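Local structure of glutathione S-transferase enzyme with thioredoxin-like domain (Xenorhabdus nematophila, 4L8E) at residues 29-37 / 51-60; 134-145 / 160-171. The protein binds glutathione and probably catalyses conjugation of glutathione to electrophilic compounds or a related glutathione-dependent reaction. One frame throughout, in Å; residues are numbered along the deposited sequence.

Contact 1 (29-37 / 51-60). With GSH (glutathione), chain D; GSH (glutathione), chain C.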
loop_
_atom_site.group_PDB
_atom_site.type_symbol
_atom_site.label_atom_id
_atom_site.label_comp_id
_atom_site.label_asym_id
_atom_site.label_seq_id
_atom_site.Cartn_x
_atom_site.Cartn_y
_atom_site.Cartn_z
ATOM N N ILE A 29 -7.204 16.721 -16.050
ATOM C CA ILE A 29 -6.623 15.432 -15.569
ATOM C C ILE A 29 -6.664 14.379 -16.686
ATOM O O ILE A 29 -7.744 14.083 -17.226
ATOM C CB ILE A 29 -7.376 14.811 -14.347
ATOM C CG1 ILE A 29 -7.355 15.697 -13.077
ATOM C CG2 ILE A 29 -6.805 13.440 -13.999
ATOM C CD1 ILE A 29 -6.007 16.011 -12.561
ATOM N N ASP A 30 -5.504 13.820 -17.027
ATOM C CA ASP A 30 -5.418 12.705 -17.963
ATOM C C ASP A 30 -5.326 11.434 -17.116
ATOM O O ASP A 30 -4.454 11.344 -16.231
ATOM C CB ASP A 30 -4.185 12.793 -18.860
ATOM C CG ASP A 30 -4.272 13.887 -19.905
ATOM O OD1 ASP A 30 -5.335 14.053 -20.514
ATOM O OD2 ASP A 30 -3.246 14.541 -20.158
ATOM N N LEU A 31 -6.235 10.485 -17.357
ATOM C CA LEU A 31 -6.247 9.226 -16.635
ATOM C C LEU A 31 -5.893 8.065 -17.558
ATOM O O LEU A 31 -6.566 7.821 -18.556
ATOM C CB LEU A 31 -7.607 8.984 -15.997
ATOM C CG LEU A 31 -7.815 7.641 -15.289
ATOM C CD1 LEU A 31 -6.846 7.367 -14.157
ATOM C CD2 LEU A 31 -9.257 7.537 -14.823
ATOM N N TYR A 32 -4.831 7.362 -17.206
ATOM C CA TYR A 32 -4.397 6.166 -17.919
ATOM C C TYR A 32 -5.065 4.966 -17.228
ATOM O O TYR A 32 -4.878 4.729 -16.029
ATOM C CB TYR A 32 -2.857 6.105 -17.944
ATOM C CG TYR A 32 -2.327 7.251 -18.732
ATOM C CD1 TYR A 32 -2.169 8.507 -18.148
ATOM C CD2 TYR A 32 -2.065 7.116 -20.088
ATOM C CE1 TYR A 32 -1.759 9.605 -18.911
ATOM C CE2 TYR A 32 -1.630 8.191 -20.842
ATOM C CZ TYR A 32 -1.472 9.428 -20.250
ATOM O OH TYR A 32 -1.049 10.502 -21.006
ATOM N N TYR A 33 -5.898 4.255 -18.001
ATOM C CA TYR A 33 -6.974 3.453 -17.427
ATOM C C TYR A 33 -7.231 2.144 -18.140
ATOM O O TYR A 33 -7.126 2.061 -19.356
ATOM C CB TYR A 33 -8.258 4.272 -17.521
ATOM C CG TYR A 33 -9.574 3.584 -17.182
ATOM C CD1 TYR A 33 -10.051 3.548 -15.871
ATOM C CD2 TYR A 33 -10.362 3.041 -18.169
ATOM C CE1 TYR A 33 -11.286 2.953 -15.582
ATOM C CE2 TYR A 33 -11.594 2.441 -17.887
ATOM C CZ TYR A 33 -12.035 2.387 -16.581
ATOM O OH TYR A 33 -13.266 1.787 -16.344
ATOM N N ALA A 34 -7.611 1.139 -17.354
ATOM C CA ALA A 34 -8.257 -0.060 -17.856
ATOM C C ALA A 34 -9.400 -0.364 -16.890
ATOM O O ALA A 34 -9.325 -0.000 -15.720
ATOM C CB ALA A 34 -7.286 -1.235 -17.914
ATOM N N PRO A 35 -10.453 -1.017 -17.381
ATOM C CA PRO A 35 -11.613 -1.349 -16.558
ATOM C C PRO A 35 -11.328 -2.544 -15.666
ATOM O O PRO A 35 -11.708 -3.684 -15.964
ATOM C CB PRO A 35 -12.681 -1.687 -17.592
ATOM C CG PRO A 35 -11.903 -2.204 -18.766
ATOM C CD PRO A 35 -10.684 -1.339 -18.802
ATOM N N THR A 36 -10.658 -2.243 -14.572
ATOM C CA THR A 36 -10.201 -3.215 -13.592
ATOM C C THR A 36 -10.432 -2.594 -12.217
ATOM O O THR A 36 -10.656 -1.410 -12.110
ATOM C CB THR A 36 -8.697 -3.400 -13.720
ATOM O OG1 THR A 36 -8.052 -2.156 -13.440
ATOM C CG2 THR A 36 -8.296 -3.879 -15.094
ATOM N N PRO A 37 -10.343 -3.393 -11.149
ATOM C CA PRO A 37 -10.590 -2.789 -9.824
ATOM C C PRO A 37 -9.787 -1.517 -9.531
ATOM O O PRO A 37 -10.338 -0.542 -8.997
ATOM C CB PRO A 37 -10.212 -3.946 -8.876
ATOM C CG PRO A 37 -10.645 -5.166 -9.683
ATOM C CD PRO A 37 -10.116 -4.840 -11.050
ATOM N N LEU A 51 -14.842 16.194 -11.433
ATOM C CA LEU A 51 -13.635 16.817 -11.954
ATOM C C LEU A 51 -13.461 16.341 -13.388
ATOM O O LEU A 51 -13.479 15.138 -13.636
ATOM C CB LEU A 51 -12.440 16.362 -11.106
ATOM C CG LEU A 51 -11.174 17.194 -11.085
ATOM C CD1 LEU A 51 -11.445 18.593 -10.558
ATOM C CD2 LEU A 51 -10.146 16.477 -10.222
ATOM N N PRO A 52 -13.312 17.271 -14.343
ATOM C CA PRO A 52 -13.124 16.798 -15.721
ATOM C C PRO A 52 -11.885 15.952 -15.898
ATOM O O PRO A 52 -10.822 16.260 -15.334
ATOM C CB PRO A 52 -12.990 18.091 -16.529
ATOM C CG PRO A 52 -13.536 19.160 -15.681
ATOM C CD PRO A 52 -13.313 18.741 -14.262
ATOM N N TYR A 53 -12.017 14.892 -16.682
ATOM C CA TYR A 53 -10.890 14.038 -17.025
ATOM C C TYR A 53 -10.990 13.447 -18.416
ATOM O O TYR A 53 -12.076 13.325 -18.977
ATOM C CB TYR A 53 -10.731 12.911 -16.007
ATOM C CG TYR A 53 -11.862 11.907 -15.918
ATOM C CD1 TYR A 53 -13.030 12.186 -15.204
ATOM C CD2 TYR A 53 -11.735 10.648 -16.478
ATOM C CE1 TYR A 53 -14.042 11.229 -15.078
ATOM C CE2 TYR A 53 -12.739 9.711 -16.377
ATOM C CZ TYR A 53 -13.885 10.000 -15.656
ATOM O OH TYR A 53 -14.866 9.033 -15.552
ATOM N N THR A 54 -9.838 13.094 -18.972
ATOM C CA THR A 54 -9.760 12.433 -20.273
ATOM C C THR A 54 -9.221 11.040 -20.052
ATOM O O THR A 54 -8.153 10.868 -19.453
ATOM C CB THR A 54 -8.835 13.185 -21.259
ATOM O OG1 THR A 54 -9.335 14.512 -21.491
ATOM C CG2 THR A 54 -8.751 12.442 -22.608
ATOM N N ILE A 55 -9.956 10.033 -20.511
ATOM C CA ILE A 55 -9.447 8.670 -20.437
ATOM C C ILE A 55 -8.486 8.348 -21.582
ATOM O O ILE A 55 -8.796 8.553 -22.750
ATOM C CB ILE A 55 -10.600 7.637 -20.456
ATOM C CG1 ILE A 55 -11.491 7.838 -19.228
ATOM C CG2 ILE A 55 -10.047 6.217 -20.546
ATOM C CD1 ILE A 55 -12.282 6.623 -18.829
ATOM N N HIS A 56 -7.313 7.854 -21.208
ATOM C CA HIS A 56 -6.329 7.303 -22.122
ATOM C C HIS A 56 -6.327 5.812 -21.889
ATOM O O HIS A 56 -5.736 5.327 -20.939
ATOM C CB HIS A 56 -4.933 7.866 -21.826
ATOM C CG HIS A 56 -4.782 9.309 -22.174
ATOM N ND1 HIS A 56 -5.433 10.314 -21.489
ATOM C CD2 HIS A 56 -4.066 9.919 -23.149
ATOM C CE1 HIS A 56 -5.124 11.481 -22.027
ATOM N NE2 HIS A 56 -4.296 11.271 -23.033
ATOM N N PRO A 57 -7.028 5.057 -22.739
ATOM C CA PRO A 57 -7.089 3.618 -22.475
ATOM C C PRO A 57 -5.761 2.933 -22.677
ATOM O O PRO A 57 -5.088 3.136 -23.693
ATOM C CB PRO A 57 -8.074 3.120 -23.547
ATOM C CG PRO A 57 -8.016 4.150 -24.599
ATOM C CD PRO A 57 -7.846 5.435 -23.902
ATOM N N ILE A 58 -5.412 2.090 -21.723
ATOM C CA ILE A 58 -4.219 1.265 -21.789
ATOM C C ILE A 58 -4.710 -0.166 -21.884
ATOM O O ILE A 58 -5.337 -0.683 -20.969
ATOM C CB ILE A 58 -3.317 1.489 -20.538
ATOM C CG1 ILE A 58 -2.779 2.922 -20.497
ATOM C CG2 ILE A 58 -2.167 0.449 -20.459
ATOM C CD1 ILE A 58 -1.885 3.325 -21.669
ATOM N N ASP A 59 -4.448 -0.814 -23.022
ATOM C CA ASP A 59 -4.875 -2.182 -23.208
ATOM C C ASP A 59 -3.858 -3.082 -22.550
ATOM O O ASP A 59 -2.814 -3.358 -23.123
ATOM C CB ASP A 59 -4.990 -2.492 -24.709
ATOM C CG ASP A 59 -5.537 -3.881 -24.985
ATOM O OD1 ASP A 59 -5.507 -4.729 -24.068
ATOM O OD2 ASP A 59 -5.950 -4.130 -26.144
ATOM N N ILE A 60 -4.128 -3.493 -21.309
ATOM C CA ILE A 60 -3.146 -4.258 -20.580
ATOM C C ILE A 60 -3.019 -5.677 -21.146
ATOM O O ILE A 60 -2.000 -6.312 -20.952
ATOM C CB ILE A 60 -3.384 -4.225 -19.040
ATOM C CG1 ILE A 60 -4.776 -4.679 -18.664
ATOM C CG2 ILE A 60 -3.137 -2.810 -18.509
ATOM C CD1 ILE A 60 -4.981 -4.708 -17.121
HETATM C CG1 GSH D . -14.064 -5.177 -14.436
HETATM C CD1 GSH D . -13.563 -5.728 -13.105
HETATM O OE1 GSH D . -13.585 -5.024 -12.097
HETATM N N2 GSH D . -13.075 -7.120 -13.100
HETATM C CA2 GSH D . -12.562 -7.786 -11.939
HETATM C C2 GSH D . -11.106 -8.129 -12.197
HETATM O O2 GSH D . -10.504 -8.858 -11.396
HETATM C CB2 GSH D . -13.340 -9.029 -11.618
HETATM S SG2 GSH D . -14.852 -8.588 -10.786
HETATM N N3 GSH D . -10.396 -7.604 -13.369
HETATM C CA3 GSH D . -8.984 -7.924 -13.570
HETATM C C3 GSH D . -8.704 -9.346 -13.940
HETATM O O31 GSH D . -7.525 -9.779 -13.836
HETATM O O32 GSH D . -9.614 -10.108 -14.358
HETATM N N1 GSH C . -0.640 -1.143 -6.373
HETATM C CA1 GSH C . -1.133 -0.736 -7.685
HETATM C C1 GSH C . -2.169 0.345 -7.525
HETATM O O11 GSH C . -2.331 1.221 -8.435
HETATM O O12 GSH C . -2.877 0.419 -6.461
HETATM C CB1 GSH C . -1.698 -1.921 -8.419
HETATM C CG1 GSH C . -2.086 -1.594 -9.852
HETATM C CD1 GSH C . -2.369 -2.848 -10.651
HETATM O OE1 GSH C . -2.262 -3.975 -10.196
HETATM N N2 GSH C . -2.735 -2.639 -12.013
HETATM C CA2 GSH C . -3.031 -3.699 -12.901
HETATM C C2 GSH C . -2.101 -3.562 -14.081
HETATM O O2 GSH C . -1.875 -2.487 -14.679
HETATM C CB2 GSH C . -4.430 -3.658 -13.421
HETATM S SG2 GSH C . -5.599 -3.669 -12.089
HETATM N N3 GSH C . -1.424 -4.745 -14.498
HETATM C CA3 GSH C . -0.530 -4.654 -15.635
HETATM C C3 GSH C . 0.616 -5.586 -15.469
HETATM O O31 GSH C . 1.342 -5.789 -16.472
HETATM O O32 GSH C . 0.845 -6.135 -14.349
HETATM O O HOH W 1 -8.255 16.432 -19.162
#

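Contact 2 (134-145 / 160-171). With GSH (glutathione), chain B.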
loop_
_atom_site.group_PDB
_atom_site.type_symbol
_atom_site.label_atom_id
_atom_site.label_comp_id
_atom_site.label_asym_id
_atom_site.label_seq_id
_atom_site.Cartn_x
_atom_site.Cartn_y
_atom_site.Cartn_z
ATOM N N GLY A 134 -2.782 -4.832 1.507
ATOM C CA GLY A 134 -3.283 -6.155 1.858
ATOM C C GLY A 134 -4.489 -6.589 1.033
ATOM O O GLY A 134 -4.438 -7.628 0.375
ATOM N N PHE A 135 -5.571 -5.819 1.054
ATOM C CA PHE A 135 -6.813 -6.253 0.417
ATOM C C PHE A 135 -6.612 -6.468 -1.105
ATOM O O PHE A 135 -6.900 -7.535 -1.668
ATOM C CB PHE A 135 -7.913 -5.231 0.737
ATOM C CG PHE A 135 -9.332 -5.745 0.531
ATOM C CD1 PHE A 135 -9.830 -6.735 1.352
ATOM C CD2 PHE A 135 -10.159 -5.219 -0.468
ATOM C CE1 PHE A 135 -11.116 -7.207 1.203
ATOM C CE2 PHE A 135 -11.459 -5.684 -0.615
ATOM C CZ PHE A 135 -11.938 -6.686 0.229
ATOM N N GLY A 136 -6.109 -5.447 -1.775
ATOM C CA GLY A 136 -5.831 -5.552 -3.194
ATOM C C GLY A 136 -4.780 -6.601 -3.540
ATOM O O GLY A 136 -4.988 -7.478 -4.403
ATOM N N PRO A 137 -3.611 -6.514 -2.912
ATOM C CA PRO A 137 -2.578 -7.445 -3.333
ATOM C C PRO A 137 -2.979 -8.893 -3.108
ATOM O O PRO A 137 -2.726 -9.728 -3.956
ATOM C CB PRO A 137 -1.389 -7.057 -2.450
ATOM C CG PRO A 137 -1.585 -5.601 -2.259
ATOM C CD PRO A 137 -3.054 -5.415 -2.111
ATOM N N MET A 138 -3.605 -9.198 -1.983
ATOM C CA MET A 138 -3.918 -10.604 -1.704
ATOM C C MET A 138 -5.120 -11.117 -2.514
ATOM O O MET A 138 -5.098 -12.249 -3.010
ATOM C CB MET A 138 -4.139 -10.819 -0.214
ATOM C CG MET A 138 -2.897 -10.518 0.612
ATOM S SD MET A 138 -1.572 -11.685 0.192
ATOM C CE MET A 138 -0.504 -10.661 -0.828
ATOM N N LEU A 139 -6.171 -10.306 -2.655
ATOM C CA LEU A 139 -7.285 -10.719 -3.505
ATOM C C LEU A 139 -6.833 -10.879 -4.956
ATOM O O LEU A 139 -7.359 -11.727 -5.695
ATOM C CB LEU A 139 -8.460 -9.754 -3.387
ATOM C CG LEU A 139 -9.139 -9.730 -2.023
ATOM C CD1 LEU A 139 -10.268 -8.684 -2.003
ATOM C CD2 LEU A 139 -9.651 -11.111 -1.586
ATOM N N GLY A 140 -5.856 -10.079 -5.374
ATOM C CA GLY A 140 -5.292 -10.205 -6.708
ATOM C C GLY A 140 -4.570 -11.534 -6.892
ATOM O O GLY A 140 -4.523 -12.072 -7.993
ATOM N N GLN A 141 -3.977 -12.063 -5.824
ATOM C CA GLN A 141 -3.312 -13.364 -5.950
ATOM C C GLN A 141 -4.385 -14.442 -6.006
ATOM O O GLN A 141 -4.251 -15.449 -6.712
ATOM C CB GLN A 141 -2.373 -13.641 -4.779
ATOM C CG GLN A 141 -1.348 -12.567 -4.525
ATOM C CD GLN A 141 -0.701 -12.055 -5.797
ATOM O OE1 GLN A 141 -0.046 -12.804 -6.518
ATOM N NE2 GLN A 141 -0.890 -10.756 -6.086
ATOM N N ASN A 142 -5.450 -14.229 -5.241
ATOM C CA ASN A 142 -6.634 -15.074 -5.314
ATOM C C ASN A 142 -7.135 -15.108 -6.752
ATOM O O ASN A 142 -7.347 -16.191 -7.323
ATOM C CB ASN A 142 -7.678 -14.582 -4.299
ATOM C CG ASN A 142 -8.999 -15.296 -4.400
ATOM O OD1 ASN A 142 -9.505 -15.577 -5.491
ATOM N ND2 ASN A 142 -9.591 -15.575 -3.251
ATOM N N HIS A 143 -7.285 -13.938 -7.376
ATOM C CA HIS A 143 -7.724 -13.899 -8.778
ATOM C C HIS A 143 -6.764 -14.703 -9.651
ATOM O O HIS A 143 -7.187 -15.478 -10.530
ATOM C CB HIS A 143 -7.772 -12.453 -9.298
ATOM C CG HIS A 143 -8.916 -11.649 -8.757
ATOM N ND1 HIS A 143 -9.270 -10.420 -9.281
ATOM C CD2 HIS A 143 -9.795 -11.903 -7.756
ATOM C CE1 HIS A 143 -10.316 -9.946 -8.614
ATOM N NE2 HIS A 143 -10.653 -10.823 -7.689
ATOM N N HIS A 144 -5.466 -14.507 -9.439
ATOM C CA HIS A 144 -4.476 -15.146 -10.297
ATOM C C HIS A 144 -4.575 -16.648 -10.205
ATOM O O HIS A 144 -4.605 -17.330 -11.232
ATOM C CB HIS A 144 -3.033 -14.718 -9.967
ATOM C CG HIS A 144 -2.009 -15.442 -10.788
ATOM N ND1 HIS A 144 -1.795 -15.145 -12.115
ATOM C CD2 HIS A 144 -1.200 -16.497 -10.501
ATOM C CE1 HIS A 144 -0.869 -15.953 -12.602
ATOM N NE2 HIS A 144 -0.503 -16.792 -11.650
ATOM N N PHE A 145 -4.633 -17.191 -8.983
ATOM C CA PHE A 145 -4.595 -18.647 -8.880
ATOM C C PHE A 145 -5.919 -19.316 -9.257
ATOM O O PHE A 145 -5.984 -20.527 -9.462
ATOM C CB PHE A 145 -4.047 -19.083 -7.524
ATOM C CG PHE A 145 -2.553 -18.922 -7.420
ATOM C CD1 PHE A 145 -1.697 -19.832 -8.032
ATOM C CD2 PHE A 145 -2.005 -17.838 -6.739
ATOM C CE1 PHE A 145 -0.313 -19.667 -7.958
ATOM C CE2 PHE A 145 -0.645 -17.665 -6.655
ATOM C CZ PHE A 145 0.211 -18.583 -7.263
ATOM N N TYR A 160 -4.275 -18.333 -0.449
ATOM C CA TYR A 160 -4.942 -17.080 -0.812
ATOM C C TYR A 160 -6.458 -17.089 -0.551
ATOM O O TYR A 160 -7.055 -16.029 -0.300
ATOM C CB TYR A 160 -4.536 -16.619 -2.227
ATOM C CG TYR A 160 -3.039 -16.365 -2.267
ATOM C CD1 TYR A 160 -2.479 -15.367 -1.479
ATOM C CD2 TYR A 160 -2.187 -17.169 -3.003
ATOM C CE1 TYR A 160 -1.112 -15.158 -1.458
ATOM C CE2 TYR A 160 -0.808 -16.977 -2.986
ATOM C CZ TYR A 160 -0.275 -15.960 -2.207
ATOM O OH TYR A 160 1.091 -15.760 -2.142
ATOM N N THR A 161 -7.067 -18.267 -0.599
ATOM C CA THR A 161 -8.452 -18.434 -0.155
ATOM C C THR A 161 -8.589 -18.086 1.340
ATOM O O THR A 161 -9.435 -17.273 1.704
ATOM C CB THR A 161 -8.972 -19.863 -0.401
ATOM O OG1 THR A 161 -8.946 -20.150 -1.804
ATOM C CG2 THR A 161 -10.394 -20.024 0.123
ATOM N N GLU A 162 -7.760 -18.693 2.196
ATOM C CA GLU A 162 -7.786 -18.422 3.642
ATOM C C GLU A 162 -7.474 -16.965 3.961
ATOM O O GLU A 162 -8.086 -16.367 4.849
ATOM C CB GLU A 162 -6.831 -19.363 4.389
ATOM C CG GLU A 162 -7.356 -20.783 4.446
ATOM C CD GLU A 162 -6.383 -21.741 5.073
ATOM O OE1 GLU A 162 -5.311 -21.293 5.534
ATOM O OE2 GLU A 162 -6.693 -22.946 5.092
ATOM N N GLU A 163 -6.526 -16.381 3.238
ATOM C CA GLU A 163 -6.188 -14.972 3.453
ATOM C C GLU A 163 -7.324 -14.062 3.010
ATOM O O GLU A 163 -7.610 -13.074 3.670
ATOM C CB GLU A 163 -4.875 -14.621 2.740
ATOM C CG GLU A 163 -4.470 -13.133 2.783
ATOM C CD GLU A 163 -4.247 -12.571 4.177
ATOM O OE1 GLU A 163 -4.115 -13.343 5.179
ATOM O OE2 GLU A 163 -4.200 -11.320 4.270
ATOM N N SER A 164 -7.993 -14.415 1.909
ATOM C CA SER A 164 -9.136 -13.634 1.444
ATOM C C SER A 164 -10.209 -13.631 2.532
ATOM O O SER A 164 -10.799 -12.591 2.831
ATOM C CB SER A 164 -9.700 -14.215 0.150
ATOM O OG SER A 164 -8.749 -14.081 -0.901
ATOM N N GLN A 165 -10.462 -14.786 3.125
ATOM C CA GLN A 165 -11.443 -14.892 4.212
ATOM C C GLN A 165 -11.044 -14.003 5.393
ATOM O O GLN A 165 -11.883 -13.320 5.985
ATOM C CB GLN A 165 -11.603 -16.345 4.641
ATOM C CG GLN A 165 -12.316 -17.157 3.555
ATOM C CD GLN A 165 -12.244 -18.646 3.760
ATOM O OE1 GLN A 165 -11.488 -19.145 4.591
ATOM N NE2 GLN A 165 -13.042 -19.368 3.005
ATOM N N ARG A 166 -9.763 -14.013 5.740
ATOM C CA ARG A 166 -9.285 -13.197 6.863
ATOM C C ARG A 166 -9.515 -11.712 6.618
ATOM O O ARG A 166 -9.926 -10.963 7.509
ATOM C CB ARG A 166 -7.799 -13.419 7.103
ATOM C CG ARG A 166 -7.285 -12.817 8.407
ATOM C CD ARG A 166 -5.767 -12.831 8.481
ATOM N NE ARG A 166 -5.191 -11.923 7.515
ATOM C CZ ARG A 166 -5.120 -10.601 7.657
ATOM N NH1 ARG A 166 -5.494 -10.022 8.799
ATOM N NH2 ARG A 166 -4.622 -9.855 6.660
ATOM N N LEU A 167 -9.195 -11.294 5.413
ATOM C CA LEU A 167 -9.377 -9.905 4.999
ATOM C C LEU A 167 -10.830 -9.454 5.026
ATOM O O LEU A 167 -11.139 -8.340 5.513
ATOM C CB LEU A 167 -8.778 -9.721 3.603
ATOM C CG LEU A 167 -7.252 -9.740 3.608
ATOM C CD1 LEU A 167 -6.738 -10.005 2.205
ATOM C CD2 LEU A 167 -6.669 -8.454 4.139
ATOM N N TYR A 168 -11.735 -10.297 4.524
ATOM C CA TYR A 168 -13.155 -9.967 4.575
ATOM C C TYR A 168 -13.649 -9.904 6.022
ATOM O O TYR A 168 -14.505 -9.102 6.367
ATOM C CB TYR A 168 -14.001 -10.931 3.727
ATOM C CG TYR A 168 -14.110 -10.482 2.269
ATOM C CD1 TYR A 168 -13.136 -10.827 1.337
ATOM C CD2 TYR A 168 -15.174 -9.701 1.834
ATOM C CE1 TYR A 168 -13.214 -10.414 0.026
ATOM C CE2 TYR A 168 -15.263 -9.291 0.519
ATOM C CZ TYR A 168 -14.285 -9.647 -0.378
ATOM O OH TYR A 168 -14.404 -9.218 -1.670
ATOM N N LYS A 169 -13.081 -10.742 6.873
ATOM C CA LYS A 169 -13.446 -10.741 8.291
ATOM C C LYS A 169 -12.990 -9.439 8.965
ATOM O O LYS A 169 -13.748 -8.829 9.722
ATOM C CB LYS A 169 -12.847 -11.948 9.000
ATOM C CG LYS A 169 -13.135 -11.977 10.479
ATOM C CD LYS A 169 -12.426 -13.160 11.150
ATOM C CE LYS A 169 -12.947 -13.397 12.555
ATOM N NZ LYS A 169 -12.088 -14.358 13.300
ATOM N N VAL A 170 -11.781 -8.991 8.651
ATOM C CA VAL A 170 -11.283 -7.710 9.158
ATOM C C VAL A 170 -12.214 -6.586 8.685
ATOM O O VAL A 170 -12.603 -5.705 9.460
ATOM C CB VAL A 170 -9.829 -7.477 8.699
ATOM C CG1 VAL A 170 -9.398 -6.021 8.925
ATOM C CG2 VAL A 170 -8.863 -8.426 9.446
ATOM N N LEU A 171 -12.521 -6.598 7.397
ATOM C CA LEU A 171 -13.387 -5.576 6.828
ATOM C C LEU A 171 -14.756 -5.579 7.508
ATOM O O LEU A 171 -15.287 -4.524 7.922
ATOM C CB LEU A 171 -13.505 -5.804 5.319
ATOM C CG LEU A 171 -14.366 -4.820 4.523
ATOM C CD1 LEU A 171 -13.765 -3.443 4.624
ATOM C CD2 LEU A 171 -14.509 -5.269 3.090
HETATM N N1 GSH B . 0.923 -9.263 -13.880
HETATM C CA1 GSH B . -0.273 -9.341 -13.127
HETATM C C1 GSH B . -0.352 -10.691 -12.470
HETATM O O11 GSH B . 0.251 -11.685 -12.983
HETATM O O12 GSH B . -1.041 -10.837 -11.411
HETATM C CB1 GSH B . -1.425 -9.169 -14.040
HETATM C CG1 GSH B . -2.765 -9.251 -13.335
HETATM C CD1 GSH B . -3.082 -7.975 -12.582
HETATM O OE1 GSH B . -2.581 -6.919 -12.902
HETATM N N2 GSH B . -3.992 -8.063 -11.457
HETATM C CA2 GSH B . -4.343 -6.904 -10.705
HETATM C C2 GSH B . -3.859 -7.118 -9.278
HETATM O O2 GSH B . -3.826 -8.230 -8.730
HETATM C CB2 GSH B . -5.810 -6.683 -10.683
HETATM S SG2 GSH B . -6.416 -6.245 -12.319
HETATM N N3 GSH B . -3.392 -5.995 -8.542
HETATM C CA3 GSH B . -2.928 -6.208 -7.192
HETATM C C3 GSH B . -3.140 -4.978 -6.404
HETATM O O31 GSH B . -4.079 -4.199 -6.708
HETATM O O32 GSH B . -2.361 -4.739 -5.437
#

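Contact 1 (29-37 / 51-60)
Tyr-32 and His-56 lie side by side on neighbouring parallel strands, 30-33 and 54-57, and point the same way from the sheet. Followed outward, the Tyr-32 side chain first sets CB against CG1 of Ile-58, 4.1 Å away. CG then faces CB of His-56, and CD2 comes closest to that atom, at 3.4 Å, while CE2 faces CG of the imidazole; CZ then passes beside CG and CD2, and OH ends over one face of the imidazole, 3.7 Å from its CD2. The two planes are inclined by 31°, an oblique pairing, while CD1 of Ile-58 reaches the edge of the phenol ring. CG of His-56, anti to its carbonyl carbon (chi1 -70°), keeps the imidazole beside Tyr-32 and brings CE1 to within 3.0 Å of Asp-30 OD1, which meets the ring at its edge. The other carboxylate oxygen of Asp-30 is bonded to His-85. Five backbone hydrogen bonds join the strands, from Thr-54 N to Ile-29 O at one end to Ile-58 N to Tyr-33 O at the other. With helix 37-49 as the crossover, they form the beta-alpha-beta unit that opens the thioredoxin-like domain of glutathione transferases. On the opposite face of the sheet, which helix 37-49 packs against, the Tyr-33 ring takes CD1 of Ile-55 over one face, near the rim, and CG2 of Ile-55 lies 4.0 Å from Tyr-33 CD2. Past the strands, Thr-36 CG2 and Ile-60 CD1 meet tip to tip at 4.0 Å. Thr-36 OG1, placed between its backbone N and carbonyl carbon (chi1 62°), caps helix 37-49 through Gly-39 N and lies 3.2 Å from SG2 of the chain C glutathione, whose CB2 touches Ile-60 CD1.

Contact 2 (134-145 / 160-171)
Segments 134-145 and 160-171, of helices 118-145 and 154-175, run roughly antiparallel, their axes inclined at 144° and approaching to 8.9 Å, with Leu-139 and Ser-164 near the middle of the interface. There Asn-142 ND2 donates to Ser-164 OG at 2.9 Å, the hydroxyl oxygen lying somewhat out of the plane of the Asn-142 amide, and Ser-164 OG in turn donates to Tyr-160 O; this short relay satisfies a buried hydroxyl. Asn-142 ND2 also bonds Gln-203 O. The Tyr-160 ring carries CB of Gln-141 squarely over one face, a CH-pi contact 3.7 Å from the centroid, whereas Met-138 SD sits at the ring edge, 3.9 Å from Tyr-160 CE1, as a Met-aromatic contact. The Phe-145 and Tyr-160 ring planes are nearly parallel but slid apart, barely overlapping. Farther along, Leu-167 CD1 packs on Met-138 CB at 3.6 Å, and Phe-135, its CG anti to the backbone N (chi1 -162°), sets CZ over one face of Tyr-168. Tyr-160 OH is hydrogen-bonded to Gln-141 OE1 of the second subunit, and Gln-141 OE1 reciprocally to its Tyr-160 OH, making this end part of the dimer interface. Helix 188-197 covers Phe-135, Leu-139 and Leu-171 through Val-193 and Trp-196.

Overall arrangement
Contact 1 lies in the thioredoxin-like domain and contact 2 in the helical part of the chain, on opposite sides of its centre; their centres are 25 Å apart and their nearest atoms about 5 Å, without touching. Bound glutathione lies in the region between them. Thr-36, in the loop after strand 30-33, lines the pocket of the chain C molecule and, with Gly-136, Pro-137 and Gly-140 of contact 2, that of the chain B molecule. Pro-35, Thr-36 and Pro-37 share the chain D pocket with His-143. Both contacts thus supply residues to the chain B and chain D pockets, whereas of the two only contact 1 lines that of chain C, consistent with the interdomain cleft of glutathione transferases.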